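Local coordinates for protein nonribosomal peptide synthase (Streptomyces sp. MJ635-86F5, PDB 5JJP) that adenylates an aliphatic beta-amino acid, probably with ATP, to activate it for biosynthesis, at residues 326-331 with 337-342; 231-236 with 300-305; 210-215 with 238-243; 332-337 with 383-388; 279-284 with 293-298. All coordinates share one frame; numbering follows the deposited sequence.

Contact 1 of 5, residues 326-331 with 337-342; sequences FNLYGA and ASVTDV
Phe326 to Tyr329 pair with Ser338 to Asp341 as two antiparallel strands. Among the backbone bonds, Asn327 N to Thr340 O is nearly straight, at 2.8 Å and 177°. Tyr329 O takes two donors, Ala337 N at 2.9 Å and Ser338 N at 3.1 Å. This is a classic beta bulge.

One water joins the polar groups on the Asn327 side. It donates to Asn327 O and Ser338 OG and also bonds Thr340 OG1. Ser338 OG further bonds Ile355 O.

Two rings meet oxygens edge-on. Asp341 OD1 lies in the Phe326 ring plane, 3.2 Å from Phe326 CE1, and is held by a salt bridge to Arg324. Chi1 154° puts Tyr329 CG opposite its backbone N, and Ser338 OG sits at the ring edge, 3.7 Å from Tyr329 CD2.

Apolar contacts are few. Leu328 CD1 touches Val339 CB at 3.9 Å, and Tyr329 CE2 meets Ala337 CB at 3.9 Å. Tyr329 OH bonds Asp423. A leucine at Tyr329 would probably leave Asp423 without this hydroxyl and Ser338 OG without its ring-edge neighbour.

The hairpin ends the six-stranded sheet, and Asn-Leu-Tyr-Gly-Ala-Thr-Glu matches the A5 core motif of adenylation domains.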
# COMPACT_ATOMS: atom_id res chain seq x y z
N PHE A 326 15.19 -0.58 -6.62
CA PHE A 326 14.04 -0.96 -7.41
C PHE A 326 13.14 0.23 -7.73
O PHE A 326 12.77 0.99 -6.87
CB PHE A 326 13.20 -1.93 -6.60
CG PHE A 326 13.94 -3.10 -6.10
CD1 PHE A 326 14.42 -4.03 -6.96
CD2 PHE A 326 14.08 -3.31 -4.71
CE1 PHE A 326 15.10 -5.14 -6.47
CE2 PHE A 326 14.73 -4.44 -4.23
CZ PHE A 326 15.28 -5.33 -5.13
N ASN A 327 12.67 0.26 -8.95
CA ASN A 327 11.76 1.29 -9.46
C ASN A 327 10.35 0.70 -9.59
O ASN A 327 10.12 -0.33 -10.27
CB ASN A 327 12.29 1.77 -10.81
CG ASN A 327 11.34 2.71 -11.51
OD1 ASN A 327 10.74 3.57 -10.89
ND2 ASN A 327 11.19 2.53 -12.83
N LEU A 328 9.42 1.32 -8.89
CA LEU A 328 8.07 0.80 -8.80
C LEU A 328 7.12 1.72 -9.58
O LEU A 328 6.99 2.88 -9.24
CB LEU A 328 7.68 0.77 -7.33
CG LEU A 328 6.48 -0.08 -6.96
CD1 LEU A 328 6.84 -1.55 -7.08
CD2 LEU A 328 6.02 0.25 -5.54
N TYR A 329 6.50 1.21 -10.64
CA TYR A 329 5.57 2.02 -11.45
C TYR A 329 4.16 1.54 -11.12
O TYR A 329 3.90 0.33 -11.02
CB TYR A 329 5.81 1.86 -12.99
CG TYR A 329 4.53 2.15 -13.81
CD1 TYR A 329 4.02 3.44 -13.93
CD2 TYR A 329 3.80 1.11 -14.39
CE1 TYR A 329 2.84 3.71 -14.63
CE2 TYR A 329 2.61 1.36 -15.07
CZ TYR A 329 2.14 2.66 -15.19
OH TYR A 329 0.94 2.90 -15.85
N GLY A 330 3.24 2.50 -10.97
CA GLY A 330 1.80 2.19 -10.97
C GLY A 330 0.98 3.21 -10.23
O GLY A 330 1.48 4.25 -9.85
N ALA A 331 -0.27 2.86 -9.99
CA ALA A 331 -1.20 3.74 -9.34
C ALA A 331 -2.04 3.06 -8.28
O ALA A 331 -2.09 1.83 -8.14
CB ALA A 331 -2.11 4.37 -10.38
N ALA A 337 2.02 -1.81 -10.53
CA ALA A 337 1.85 -2.52 -11.80
C ALA A 337 3.15 -3.17 -12.26
O ALA A 337 3.11 -4.20 -12.93
CB ALA A 337 1.29 -1.55 -12.87
N SER A 338 4.29 -2.56 -11.99
CA SER A 338 5.56 -3.12 -12.42
C SER A 338 6.66 -2.74 -11.49
O SER A 338 6.63 -1.69 -10.85
CB SER A 338 5.95 -2.65 -13.83
OG SER A 338 6.47 -1.33 -13.79
N VAL A 339 7.67 -3.60 -11.45
CA VAL A 339 8.83 -3.38 -10.61
C VAL A 339 10.07 -3.75 -11.40
O VAL A 339 10.14 -4.79 -11.99
CB VAL A 339 8.77 -4.16 -9.28
CG1 VAL A 339 8.74 -5.66 -9.51
CG2 VAL A 339 9.97 -3.79 -8.40
N THR A 340 11.06 -2.88 -11.36
CA THR A 340 12.17 -2.91 -12.28
C THR A 340 13.46 -2.69 -11.48
O THR A 340 13.52 -1.81 -10.64
CB THR A 340 11.97 -1.80 -13.31
OG1 THR A 340 10.88 -2.15 -14.15
CG2 THR A 340 13.17 -1.59 -14.13
N ASP A 341 14.47 -3.51 -11.74
CA ASP A 341 15.81 -3.28 -11.23
C ASP A 341 16.41 -2.04 -11.91
O ASP A 341 16.36 -1.89 -13.12
CB ASP A 341 16.73 -4.51 -11.47
CG ASP A 341 16.32 -5.72 -10.64
OD1 ASP A 341 16.03 -5.56 -9.47
OD2 ASP A 341 16.27 -6.86 -11.14
N VAL A 342 16.96 -1.15 -11.12
CA VAL A 342 17.81 -0.07 -11.62
C VAL A 342 19.23 -0.62 -11.87
O VAL A 342 19.84 -1.20 -10.98
CB VAL A 342 17.86 1.06 -10.56
CG1 VAL A 342 18.85 2.15 -10.95
CG2 VAL A 342 16.48 1.68 -10.40
O HOH W 1 8.82 -0.54 -12.75

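Contact 2 of 5, residues 231-236 with 300-305; sequences FDFCLG and SILFSG
Ser304 OG rests over one face of the Phe233 ring, 3.2 Å above its plane and offset toward the rim. Its nearest ring atoms are Phe233 CE2 at 3.3 Å and Phe233 CD2 at 3.4 Å. The other ring carbons lie a little farther off, so the oxygen meets the flat of the ring and not its edge.

Phe233 stands in the first turn of helix 232-243 and reaches toward strand 300-304. At chi1 -167° its CG points away from the backbone N, which swings the ring out from the helix to the strand. On the strand, Ser304 OG is tucked between its own backbone N and carbonyl carbon (chi1 67°), which sets the oxygen over the ring.

The second contact comes at the ring edge. Leu302 CD2 lies near the ring plane, 4.4 Å from Phe233 CZ. Leu302 and Ser304 are two apart on the strand and both turn toward the helix. Phe303 between them turns away and packs edge-to-face on Phe308.

Leu328 of the neighbouring strand also touches both Phe233 and Ser304. An alanine at Phe233 would probably open a gap in front of Leu302 and leave Ser304 OG without the ring beneath it.

Phe231 and Asp232 fit the Phe-Asp of the A4 core motif of adenylation domains, so Phe233 probably lies by the amino acid pocket. The two segments meet through a single ring. The join is dispersive at the Leu302 edge and weakly polar at the Ser304 face, with no hydrogen bond between the two segments.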
# COMPACT_ATOMS: atom_id res chain seq x y z
N PHE A 231 -1.27 7.51 2.84
CA PHE A 231 -0.81 7.15 1.50
C PHE A 231 -0.94 5.67 1.27
O PHE A 231 -0.61 4.84 2.13
CB PHE A 231 0.64 7.58 1.22
CG PHE A 231 0.81 9.05 0.94
CD1 PHE A 231 0.74 9.98 1.97
CD2 PHE A 231 1.12 9.51 -0.34
CE1 PHE A 231 0.94 11.34 1.71
CE2 PHE A 231 1.31 10.88 -0.60
CZ PHE A 231 1.22 11.79 0.43
N ASP A 232 -1.49 5.37 0.11
CA ASP A 232 -1.56 4.01 -0.44
C ASP A 232 -0.26 3.18 -0.24
O ASP A 232 -0.27 2.01 0.10
CB ASP A 232 -1.79 4.21 -1.94
CG ASP A 232 -2.15 2.97 -2.64
OD1 ASP A 232 -2.84 2.14 -2.02
OD2 ASP A 232 -1.73 2.81 -3.79
N PHE A 233 0.87 3.83 -0.49
CA PHE A 233 2.18 3.19 -0.42
C PHE A 233 2.57 2.76 1.00
O PHE A 233 3.34 1.83 1.17
CB PHE A 233 3.23 4.18 -1.01
CG PHE A 233 4.58 3.57 -1.31
CD1 PHE A 233 4.73 2.21 -1.61
CD2 PHE A 233 5.74 4.40 -1.32
CE1 PHE A 233 5.98 1.68 -1.86
CE2 PHE A 233 6.99 3.87 -1.60
CZ PHE A 233 7.11 2.51 -1.87
N CYS A 234 2.01 3.41 2.03
CA CYS A 234 2.28 3.05 3.38
C CYS A 234 1.66 1.70 3.70
O CYS A 234 2.36 0.78 4.13
CB CYS A 234 1.76 4.09 4.36
SG CYS A 234 1.90 3.64 6.10
N LEU A 235 0.36 1.61 3.55
CA LEU A 235 -0.35 0.37 3.73
C LEU A 235 0.25 -0.77 2.87
O LEU A 235 0.47 -1.88 3.36
CB LEU A 235 -1.84 0.59 3.42
CG LEU A 235 -2.64 -0.62 2.98
CD1 LEU A 235 -2.81 -1.58 4.15
CD2 LEU A 235 -4.00 -0.16 2.44
N GLY A 236 0.49 -0.49 1.61
CA GLY A 236 1.13 -1.46 0.72
C GLY A 236 2.47 -2.00 1.23
O GLY A 236 2.74 -3.20 1.12
N SER A 300 18.96 -2.32 0.35
CA SER A 300 18.05 -2.12 -0.75
C SER A 300 17.15 -0.93 -0.61
O SER A 300 16.85 -0.50 0.48
CB SER A 300 17.21 -3.37 -0.95
OG SER A 300 16.61 -3.73 0.26
N ILE A 301 16.70 -0.40 -1.74
CA ILE A 301 15.80 0.75 -1.74
C ILE A 301 14.74 0.55 -2.80
O ILE A 301 15.04 0.16 -3.93
CB ILE A 301 16.55 2.04 -2.06
CG1 ILE A 301 17.72 2.26 -1.10
CG2 ILE A 301 15.60 3.22 -1.99
CD1 ILE A 301 18.61 3.46 -1.45
N LEU A 302 13.51 0.84 -2.44
CA LEU A 302 12.36 0.77 -3.33
C LEU A 302 11.75 2.15 -3.45
O LEU A 302 11.44 2.78 -2.40
CB LEU A 302 11.37 -0.19 -2.73
CG LEU A 302 10.04 -0.40 -3.43
CD1 LEU A 302 10.27 -1.03 -4.79
CD2 LEU A 302 9.09 -1.29 -2.63
N PHE A 303 11.70 2.70 -4.66
CA PHE A 303 11.05 4.03 -4.90
C PHE A 303 9.77 3.91 -5.63
O PHE A 303 9.65 3.07 -6.48
CB PHE A 303 11.72 4.91 -5.96
CG PHE A 303 13.15 4.94 -5.91
CD1 PHE A 303 13.80 5.46 -4.79
CD2 PHE A 303 13.87 4.55 -7.01
CE1 PHE A 303 15.18 5.53 -4.75
CE2 PHE A 303 15.24 4.63 -6.98
CZ PHE A 303 15.91 5.11 -5.85
N SER A 304 8.92 4.91 -5.45
CA SER A 304 7.80 5.10 -6.35
C SER A 304 7.16 6.42 -6.19
O SER A 304 7.37 7.12 -5.21
CB SER A 304 6.72 4.11 -5.98
OG SER A 304 6.21 4.45 -4.71
N GLY A 305 6.27 6.71 -7.14
CA GLY A 305 5.24 7.74 -6.97
C GLY A 305 5.69 9.09 -7.46
O GLY A 305 5.03 10.12 -7.19

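Contact 3 of 5, residues 210-215 with 238-243; sequences GIRAHG and IALTLA
Arg212 lies alongside the end of helix 232-243 and meets Leu240 and Ala243. From CB the chain leaves on the side opposite the carbonyl carbon (chi1 -73°). Arg212 CG is the first atom to touch, 3.9 Å from Leu240 CD1. Here the two side chains slide past each other in opposite directions. Arg212 CD comes next, 4.3 Å from Ala243 CB and 3.9 Å from Ala243 O. A bend at chi3 (75°) then lays the flat end of the side chain over the carbonyl. Ala243 O sits 3.1 Å from the guanidinium plane, beneath its centre, with Arg212 CZ the closest atom. Because the oxygen faces the flat of the group, none of the three nitrogens makes a hydrogen bond to it. Arg212 NH1 instead bonds Tyr34 OH, on helix 31-37, which also packs against Ala243.

Ile211 supplies the apolar half. Its CG2 branch meets Leu240 CD2 at 3.6 Å, and the two side chains cross at about a right angle. Leu240 CD2 meets Ile211 alone, while Leu240 CD1 lies against both Ile211 CG2 and Arg212 CG. His208, one turn earlier on helix 201-212, also touches Leu240.

The contact joins the C-terminal ends of helices 201-212 and 232-243. Its chemistry is mixed: a buried leucine-isoleucine pair, then a cation face on a carbonyl. That carbonyl belongs to the last residue of the helix, so its partial negative charge probably favours the arginine without a hydrogen bond between them.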
# COMPACT_ATOMS: atom_id res chain seq x y z
N GLY A 210 1.73 -11.74 -6.48
CA GLY A 210 2.58 -11.48 -7.62
C GLY A 210 3.92 -10.90 -7.17
O GLY A 210 4.97 -11.38 -7.62
N ILE A 211 3.91 -9.87 -6.32
CA ILE A 211 5.14 -9.18 -5.98
C ILE A 211 6.15 -10.10 -5.22
O ILE A 211 7.31 -10.06 -5.50
CB ILE A 211 4.84 -7.88 -5.22
CG1 ILE A 211 4.26 -6.82 -6.19
CG2 ILE A 211 6.08 -7.29 -4.59
CD1 ILE A 211 5.25 -6.26 -7.20
N ARG A 212 5.66 -10.97 -4.35
CA ARG A 212 6.51 -11.90 -3.68
C ARG A 212 7.20 -12.86 -4.59
O ARG A 212 8.20 -13.44 -4.21
CB ARG A 212 5.71 -12.68 -2.63
CG ARG A 212 5.35 -11.86 -1.41
CD ARG A 212 4.46 -12.64 -0.49
NE ARG A 212 5.21 -13.65 0.25
CZ ARG A 212 4.65 -14.69 0.88
NH1 ARG A 212 3.35 -14.94 0.79
NH2 ARG A 212 5.44 -15.52 1.58
N ALA A 213 6.67 -13.07 -5.78
CA ALA A 213 7.35 -13.91 -6.75
C ALA A 213 8.64 -13.29 -7.24
O ALA A 213 9.44 -13.97 -7.84
CB ALA A 213 6.46 -14.23 -7.96
N HIS A 214 8.79 -11.99 -7.05
CA HIS A 214 9.95 -11.26 -7.52
C HIS A 214 11.04 -11.22 -6.46
O HIS A 214 12.13 -10.76 -6.75
CB HIS A 214 9.58 -9.80 -7.85
CG HIS A 214 8.82 -9.61 -9.14
ND1 HIS A 214 9.37 -9.00 -10.25
CD2 HIS A 214 7.53 -9.89 -9.47
CE1 HIS A 214 8.47 -8.93 -11.21
NE2 HIS A 214 7.34 -9.44 -10.76
N GLY A 215 10.75 -11.61 -5.22
CA GLY A 215 11.77 -11.63 -4.17
C GLY A 215 12.27 -10.26 -3.76
O GLY A 215 13.48 -10.06 -3.58
N ILE A 238 3.71 -1.89 4.29
CA ILE A 238 3.59 -2.61 5.52
C ILE A 238 3.03 -3.95 5.22
O ILE A 238 3.54 -4.98 5.74
CB ILE A 238 2.68 -1.89 6.50
CG1 ILE A 238 3.37 -0.61 7.01
CG2 ILE A 238 2.34 -2.78 7.69
CD1 ILE A 238 2.49 0.20 7.93
N ALA A 239 2.02 -3.98 4.36
CA ALA A 239 1.33 -5.26 4.00
C ALA A 239 2.25 -6.23 3.34
O ALA A 239 2.26 -7.39 3.66
CB ALA A 239 0.12 -5.03 3.12
N LEU A 240 3.03 -5.74 2.40
CA LEU A 240 3.90 -6.62 1.68
C LEU A 240 5.02 -7.14 2.62
O LEU A 240 5.42 -8.27 2.52
CB LEU A 240 4.49 -5.91 0.48
CG LEU A 240 5.56 -6.71 -0.27
CD1 LEU A 240 4.99 -7.98 -0.89
CD2 LEU A 240 6.23 -5.84 -1.31
N THR A 241 5.51 -6.27 3.50
CA THR A 241 6.54 -6.61 4.42
C THR A 241 6.06 -7.76 5.33
O THR A 241 6.77 -8.73 5.52
CB THR A 241 6.95 -5.40 5.26
OG1 THR A 241 7.54 -4.39 4.43
CG2 THR A 241 7.95 -5.83 6.38
N LEU A 242 4.86 -7.62 5.89
CA LEU A 242 4.28 -8.62 6.74
C LEU A 242 4.03 -9.90 5.98
O LEU A 242 4.34 -11.00 6.47
CB LEU A 242 2.96 -8.13 7.37
CG LEU A 242 3.06 -7.01 8.38
CD1 LEU A 242 1.69 -6.53 8.76
CD2 LEU A 242 3.77 -7.51 9.63
N ALA A 243 3.42 -9.76 4.80
CA ALA A 243 3.13 -10.91 3.96
C ALA A 243 4.38 -11.72 3.66
O ALA A 243 4.30 -12.95 3.40
CB ALA A 243 2.46 -10.48 2.66

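Contact 4 of 5, residues 332-337 with 383-388; sequences TESMAA and IYLRSP
Leu385 pushes its two methyls against Ser334 and Ala337, and these three buried residues carry the contact. No hydrogen bond crosses it.

The apolar touches come first. Leu385 CD1 lies 4.0 Å from Ala337 CB, and Leu385 CD2 is equally near the same carbon, so the alanine methyl faces the fork of the leucine. Leu385 CD2 also packs 3.8 Å from Ser334 CB. A chi1 of 177° turns the leucine CG to the side opposite its backbone N, which carries the fork off strand 381-386 to the loop.

A hydroxyl also meets a methyl: Ser334 OG is 3.6 Å from Leu385 CD2. Lying between its own backbone N and carbonyl carbon (chi1 59°), Ser334 OG turns back to Ala336 O and makes a weak hydrogen bond there at 2.9 Å.

Other elements hold the loop. Met335 and Ala336 touch Phe207 of helix 201-212, and Glu333 bonds Tyr394 OH.

Thr332 and Glu333 close what matches the A5 core motif of adenylation domains. The loop that follows, with Ser334 and Ala337, is packed by Leu385 against the antiparallel sheet formed with strands 363-367 and 417-427.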
# COMPACT_ATOMS: atom_id res chain seq x y z
N THR A 332 -2.75 3.90 -7.54
CA THR A 332 -3.70 3.41 -6.56
C THR A 332 -4.66 2.36 -7.08
O THR A 332 -5.07 1.45 -6.35
CB THR A 332 -4.51 4.57 -6.03
OG1 THR A 332 -3.59 5.57 -5.58
CG2 THR A 332 -5.39 4.11 -4.85
N GLU A 333 -5.07 2.51 -8.34
CA GLU A 333 -6.05 1.61 -8.90
C GLU A 333 -5.58 0.19 -8.93
O GLU A 333 -6.44 -0.70 -9.08
CB GLU A 333 -6.49 2.06 -10.29
CG GLU A 333 -7.52 3.21 -10.26
CD GLU A 333 -6.88 4.60 -10.18
OE1 GLU A 333 -5.66 4.70 -9.87
OE2 GLU A 333 -7.58 5.60 -10.48
N SER A 334 -4.28 -0.06 -8.87
CA SER A 334 -3.78 -1.46 -8.78
C SER A 334 -2.77 -1.67 -7.65
O SER A 334 -2.18 -2.76 -7.51
CB SER A 334 -3.14 -1.92 -10.07
OG SER A 334 -2.05 -1.08 -10.40
N MET A 335 -2.63 -0.64 -6.82
CA MET A 335 -1.50 -0.45 -5.89
C MET A 335 -0.21 -0.22 -6.60
O MET A 335 0.42 0.79 -6.37
CB MET A 335 -1.39 -1.58 -4.86
CG MET A 335 -0.30 -1.27 -3.84
SD MET A 335 -0.54 -2.11 -2.26
CE MET A 335 -1.52 -0.91 -1.32
N ALA A 336 0.19 -1.14 -7.48
CA ALA A 336 1.32 -0.97 -8.37
C ALA A 336 1.14 -1.92 -9.53
O ALA A 336 0.20 -2.71 -9.54
CB ALA A 336 2.66 -1.25 -7.68
N ALA A 337 2.02 -1.81 -10.53
CA ALA A 337 1.85 -2.52 -11.80
C ALA A 337 3.15 -3.17 -12.26
O ALA A 337 3.11 -4.20 -12.93
CB ALA A 337 1.29 -1.55 -12.87
N ILE A 383 -1.24 3.24 -21.74
CA ILE A 383 -1.05 1.91 -21.08
C ILE A 383 -2.39 1.39 -20.60
O ILE A 383 -3.09 2.11 -19.92
CB ILE A 383 -0.09 1.94 -19.87
CG1 ILE A 383 1.30 2.41 -20.28
CG2 ILE A 383 0.03 0.56 -19.25
CD1 ILE A 383 2.16 2.85 -19.09
N TYR A 384 -2.75 0.19 -21.07
CA TYR A 384 -3.85 -0.62 -20.54
C TYR A 384 -3.26 -1.76 -19.69
O TYR A 384 -2.39 -2.49 -20.15
CB TYR A 384 -4.68 -1.26 -21.64
CG TYR A 384 -5.59 -0.32 -22.43
CD1 TYR A 384 -5.22 1.00 -22.71
CD2 TYR A 384 -6.77 -0.79 -22.98
CE1 TYR A 384 -6.04 1.83 -23.48
CE2 TYR A 384 -7.61 0.02 -23.74
CZ TYR A 384 -7.23 1.32 -24.00
OH TYR A 384 -8.05 2.13 -24.74
N LEU A 385 -3.74 -1.88 -18.44
CA LEU A 385 -3.25 -2.88 -17.48
C LEU A 385 -4.26 -4.02 -17.31
O LEU A 385 -5.41 -3.82 -16.96
CB LEU A 385 -2.94 -2.22 -16.17
CG LEU A 385 -2.48 -3.09 -15.02
CD1 LEU A 385 -1.10 -3.69 -15.19
CD2 LEU A 385 -2.50 -2.20 -13.79
N ARG A 386 -3.79 -5.23 -17.61
CA ARG A 386 -4.52 -6.43 -17.43
C ARG A 386 -3.94 -7.07 -16.15
O ARG A 386 -2.78 -7.46 -16.11
CB ARG A 386 -4.29 -7.34 -18.63
CG ARG A 386 -5.02 -8.65 -18.61
CD ARG A 386 -4.60 -9.53 -19.76
NE ARG A 386 -4.74 -8.85 -21.06
CZ ARG A 386 -5.86 -8.85 -21.78
NH1 ARG A 386 -6.95 -9.48 -21.37
NH2 ARG A 386 -5.88 -8.24 -22.93
N SER A 387 -4.75 -7.22 -15.11
CA SER A 387 -4.25 -7.71 -13.85
C SER A 387 -5.35 -8.13 -12.89
O SER A 387 -6.35 -7.43 -12.74
CB SER A 387 -3.46 -6.57 -13.19
OG SER A 387 -3.11 -6.88 -11.84
N PRO A 388 -5.07 -9.18 -12.10
CA PRO A 388 -5.96 -9.52 -11.01
C PRO A 388 -5.99 -8.52 -9.84
O PRO A 388 -6.87 -8.60 -8.98
CB PRO A 388 -5.41 -10.88 -10.55
CG PRO A 388 -3.95 -10.83 -10.84
CD PRO A 388 -3.86 -10.03 -12.10

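Contact 5 of 5, residues 279-284 with 293-298; sequences SLWRPL and AGLDPL
Leu295 centres an inverse gamma turn and also opens a type I turn that closes at Leu298, and this tight path sets both leucines toward Trp281. The facing segment passes from the end of a 3-10 segment at Ser279 and Leu280 toward helix 282-287.

Trp281 carries its side of the contact alone. Its CG lies beside the backbone N (chi1 -65°), and the six-membered part of the indole reaches across. Leu295 CD1 comes in at the ring edge, near the plane, 4.3 Å from Trp281 CZ3. Leu298 CD2 approaches obliquely, 4.1 Å from Trp281 CH2, and the two side chains arrive from opposite directions. Both touches are loose and purely apolar. Leu280, just before the tryptophan, lays its CD2 over one indole face, 3.9 Å above the plane.

The surroundings close in on the same side chains. Ile301 and Phe303 of strand 300-304 pack on Trp281. Leu295 leans on helix 259-268. Arg323 binds the carbonyl oxygens of Leu295 and Leu298, which ties the turn down at its backbone.

Strands 273-276 and 300-304 are parallel neighbours in the six-stranded sheet, and helices 282-287 and 289-293 connect them. The contact gathers the two ends of that connection over the sheet, as packing inside a beta-alpha-beta crossover.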
# COMPACT_ATOMS: atom_id res chain seq x y z
N SER A 279 12.53 11.85 -3.94
CA SER A 279 12.92 13.13 -3.32
C SER A 279 13.28 13.01 -1.87
O SER A 279 13.92 13.88 -1.32
CB SER A 279 11.80 14.16 -3.46
OG SER A 279 10.61 13.76 -2.76
N LEU A 280 12.84 11.95 -1.22
CA LEU A 280 13.32 11.62 0.12
C LEU A 280 14.83 11.79 0.25
O LEU A 280 15.33 12.22 1.29
CB LEU A 280 12.94 10.17 0.44
CG LEU A 280 13.62 9.55 1.64
CD1 LEU A 280 13.18 10.28 2.89
CD2 LEU A 280 13.24 8.07 1.73
N TRP A 281 15.55 11.39 -0.79
CA TRP A 281 17.01 11.28 -0.70
C TRP A 281 17.75 12.60 -1.00
O TRP A 281 18.89 12.74 -0.59
CB TRP A 281 17.50 10.18 -1.65
CG TRP A 281 17.01 8.81 -1.22
CD1 TRP A 281 15.92 8.15 -1.70
CD2 TRP A 281 17.56 7.99 -0.21
NE1 TRP A 281 15.78 6.95 -1.06
CE2 TRP A 281 16.78 6.84 -0.14
CE3 TRP A 281 18.64 8.12 0.65
CZ2 TRP A 281 17.04 5.83 0.76
CZ3 TRP A 281 18.92 7.07 1.54
CH2 TRP A 281 18.11 5.97 1.60
N ARG A 282 17.11 13.53 -1.70
CA ARG A 282 17.76 14.78 -2.12
C ARG A 282 18.36 15.58 -0.97
O ARG A 282 19.53 15.93 -1.01
CB ARG A 282 16.83 15.66 -2.96
CG ARG A 282 16.96 15.45 -4.48
CD ARG A 282 16.80 16.76 -5.28
NE ARG A 282 15.41 17.25 -5.26
CZ ARG A 282 14.37 16.72 -5.92
NH1 ARG A 282 14.50 15.65 -6.71
NH2 ARG A 282 13.17 17.28 -5.78
N PRO A 283 17.57 15.87 0.07
CA PRO A 283 18.19 16.49 1.25
C PRO A 283 19.31 15.66 1.92
O PRO A 283 20.20 16.22 2.57
CB PRO A 283 17.00 16.66 2.21
CG PRO A 283 15.79 16.65 1.36
CD PRO A 283 16.11 15.77 0.19
N LEU A 284 19.28 14.34 1.82
CA LEU A 284 20.25 13.54 2.55
C LEU A 284 21.55 13.55 1.79
O LEU A 284 22.59 13.64 2.39
CB LEU A 284 19.73 12.12 2.76
CG LEU A 284 18.30 12.04 3.35
CD1 LEU A 284 17.77 10.61 3.29
CD2 LEU A 284 18.26 12.57 4.78
N ALA A 293 26.44 7.52 2.88
CA ALA A 293 27.50 6.54 2.58
C ALA A 293 27.78 5.61 3.72
O ALA A 293 28.23 4.51 3.50
CB ALA A 293 28.80 7.26 2.19
N GLY A 294 27.49 6.03 4.93
CA GLY A 294 27.74 5.21 6.13
C GLY A 294 26.61 4.31 6.57
O GLY A 294 26.74 3.65 7.61
N LEU A 295 25.52 4.27 5.80
CA LEU A 295 24.38 3.36 6.10
C LEU A 295 24.71 1.89 5.82
O LEU A 295 24.25 1.29 4.83
CB LEU A 295 23.13 3.75 5.31
CG LEU A 295 22.56 5.12 5.64
CD1 LEU A 295 21.60 5.53 4.52
CD2 LEU A 295 21.85 5.09 6.96
N ASP A 296 25.50 1.30 6.71
CA ASP A 296 26.00 -0.05 6.49
C ASP A 296 24.93 -1.13 6.42
O ASP A 296 25.08 -2.08 5.63
CB ASP A 296 27.08 -0.40 7.54
CG ASP A 296 28.37 0.39 7.32
OD1 ASP A 296 28.71 0.69 6.15
OD2 ASP A 296 29.07 0.68 8.32
N PRO A 297 23.88 -1.03 7.22
CA PRO A 297 22.91 -2.14 7.21
C PRO A 297 22.00 -2.16 6.01
O PRO A 297 21.39 -3.21 5.70
CB PRO A 297 22.07 -1.91 8.47
CG PRO A 297 22.90 -1.01 9.31
CD PRO A 297 23.68 -0.16 8.37
N LEU A 298 21.95 -1.05 5.30
CA LEU A 298 21.02 -0.87 4.18
C LEU A 298 21.49 -1.67 2.97
O LEU A 298 22.59 -1.46 2.49
CB LEU A 298 20.92 0.61 3.81
CG LEU A 298 19.88 0.99 2.75
CD1 LEU A 298 18.49 0.71 3.27
CD2 LEU A 298 19.96 2.44 2.34

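Overall arrangement
Contacts 1 and 2 share the six-stranded sheet. Their centres are about 10 Å apart, and Phe326 N probably bonds Ile301 O between neighbouring strands. Contact 4 takes over where contact 1 leaves off: they share Ala337, and Tyr329 OH touches Ile383. Met335 of contact 4 also packs on Gly236 and Asp232 of contact 2. Contacts 2 and 3 use opposite ends of helix 232-243. Val339 links contact 1 to Ile211 and His214. Contact 5 is nested within the loop closed by contact 2, and is farthest from contact 4, about 30 Å between centres. By family resemblance, contacts 1, 2 and 4 probably lie nearest the nucleotide and amino acid site.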